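Local structure of ESAT-6-like protein EsxO (Mycobacterium tuberculosis, 3OGI) at residues A[23-26]-A[27-31]. The protein is a secreted ESAT-6-like protein of the WXG100 family that probably works as a partner in a complex of two small helical proteins. Sequence-based numbering, arbitrary orientation.
Sequences LLEA and EHQAI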
loop_
_atom_site.group_PDB
_atom_site.type_symbol
_atom_site.label_atom_id
_atom_site.label_comp_id
_atom_site.label_asym_id
_atom_site.label_seq_id
_atom_site.Cartn_x
_atom_site.Cartn_y
_atom_site.Cartn_z
ATOM N N LEU A 23 8.032 4.967 -10.838
ATOM C CA LEU A 23 8.458 4.385 -9.583
ATOM C C LEU A 23 7.265 3.840 -8.792
ATOM O O LEU A 23 7.367 2.779 -8.166
ATOM C CB LEU A 23 9.348 5.338 -8.777
ATOM C CG LEU A 23 10.653 5.595 -9.560
ATOM C CD1 LEU A 23 11.632 6.516 -8.845
ATOM C CD2 LEU A 23 11.336 4.282 -9.878
ATOM N N LEU A 24 6.120 4.519 -8.865
ATOM C CA LEU A 24 4.942 4.060 -8.133
ATOM C C LEU A 24 4.548 2.672 -8.601
ATOM O O LEU A 24 4.249 1.798 -7.792
ATOM C CB LEU A 24 3.756 5.023 -8.263
ATOM C CG LEU A 24 2.538 4.690 -7.377
ATOM C CD1 LEU A 24 2.932 4.639 -5.914
ATOM C CD2 LEU A 24 1.408 5.679 -7.572
ATOM N N GLU A 25 4.577 2.459 -9.910
ATOM C CA GLU A 25 4.202 1.167 -10.472
ATOM C C GLU A 25 5.191 0.031 -10.107
ATOM O O GLU A 25 4.783 -1.140 -9.945
ATOM C CB GLU A 25 4.008 1.289 -11.989
ATOM C CG GLU A 25 3.437 0.042 -12.663
ATOM C CD GLU A 25 2.127 -0.460 -12.043
ATOM O OE1 GLU A 25 1.441 0.311 -11.328
ATOM O OE2 GLU A 25 1.785 -1.640 -12.290
ATOM N N ALA A 26 6.480 0.359 -9.983
ATOM C CA ALA A 26 7.420 -0.641 -9.475
ATOM C C ALA A 26 6.990 -1.026 -8.061
ATOM O O ALA A 26 6.988 -2.197 -7.683
ATOM C CB ALA A 26 8.872 -0.127 -9.487
ATOM N N GLU A 27 6.590 -0.033 -7.288
ATOM C CA GLU A 27 6.172 -0.322 -5.926
ATOM C C GLU A 27 4.907 -1.201 -5.882
ATOM O O GLU A 27 4.794 -2.110 -5.072
ATOM C CB GLU A 27 5.974 0.968 -5.123
ATOM C CG GLU A 27 5.356 0.694 -3.754
ATOM C CD GLU A 27 6.172 -0.283 -2.908
ATOM O OE1 GLU A 27 7.288 -0.661 -3.318
ATOM O OE2 GLU A 27 5.690 -0.682 -1.829
ATOM N N HIS A 28 3.963 -0.904 -6.761
ATOM C CA HIS A 28 2.763 -1.702 -6.932
ATOM C C HIS A 28 3.130 -3.150 -7.265
ATOM O O HIS A 28 2.566 -4.103 -6.716
ATOM C CB HIS A 28 1.942 -1.085 -8.061
ATOM C CG HIS A 28 0.800 -1.925 -8.525
ATOM N ND1 HIS A 28 0.336 -1.887 -9.823
ATOM C CD2 HIS A 28 0.012 -2.810 -7.869
ATOM C CE1 HIS A 28 -0.674 -2.729 -9.952
ATOM N NE2 HIS A 28 -0.892 -3.300 -8.781
ATOM N N GLN A 29 4.083 -3.315 -8.167
ATOM C CA GLN A 29 4.502 -4.653 -8.543
ATOM C C GLN A 29 5.192 -5.326 -7.367
ATOM O O GLN A 29 4.993 -6.508 -7.121
ATOM C CB GLN A 29 5.399 -4.608 -9.774
ATOM C CG GLN A 29 4.663 -4.141 -11.012
ATOM C CD GLN A 29 5.601 -3.609 -12.110
ATOM O OE1 GLN A 29 6.838 -3.560 -11.953
ATOM N NE2 GLN A 29 5.006 -3.208 -13.228
ATOM N N ALA A 30 5.979 -4.559 -6.627
ATOM C CA ALA A 30 6.601 -5.077 -5.415
ATOM C C ALA A 30 5.522 -5.588 -4.443
ATOM O O ALA A 30 5.642 -6.670 -3.855
ATOM C CB ALA A 30 7.473 -4.007 -4.752
ATOM N N ILE A 31 4.462 -4.815 -4.283
ATOM C CA ILE A 31 3.370 -5.230 -3.407
ATOM C C ILE A 31 2.707 -6.529 -3.876
ATOM O O ILE A 31 2.486 -7.438 -3.089
ATOM C CB ILE A 31 2.344 -4.105 -3.212
ATOM C CG1 ILE A 31 2.963 -2.995 -2.343
ATOM C CG2 ILE A 31 1.050 -4.663 -2.583
ATOM C CD1 ILE A 31 2.235 -1.673 -2.418
#
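E25 and H28, three residues apart on helix 14-37, join side chains through a carboxylate-imidazole hydrogen bond. The glutamate leaves the backbone with CG anti to its N (chi1 -172°), then bends at chi2, and this bend turns the carboxylate along the helix toward the histidine. From CB outward, H28 meets E25 along its CB, CG and ND1 side. Its CB lies 3.4 Å from the carbonyl O of E25, and CG is within 3.6 Å of E25 OE1. H28 ND1 donates to E25 OE1 at 2.9 Å on its syn side, near the ring plane but somewhat out of the plane of the carboxylate, with an N-H...O angle of 156°. A second, weak bond runs from the same ND1 to E25 OE2, making the grip bifurcated but uneven, and H28 CE1 follows at 3.6 Å from E25 OE2. The two planes are 69° apart, so the carboxylate stands steeply across the ring edge. The negative charge would probably favour a proton on ND1. The same ring is stacked with F61 of helix 51-66.

Q29, four residues on from E25, crosses the glutamate side chain at about a right angle: its CG rests 3.2 Å from the E25 carbonyl O, and its NE2 lies 3.7 Å from E25 CG. The backbone is held by regular i to i+4 bonds, among them A30 N to A26 O at 2.8 Å. E27 points elsewhere, its OE2 bonded to a polar side chain of the partner protein chain. The whole is an i to i+3 Glu-His pair on an alpha-helix of the helical hairpin characteristic of WXG100 proteins.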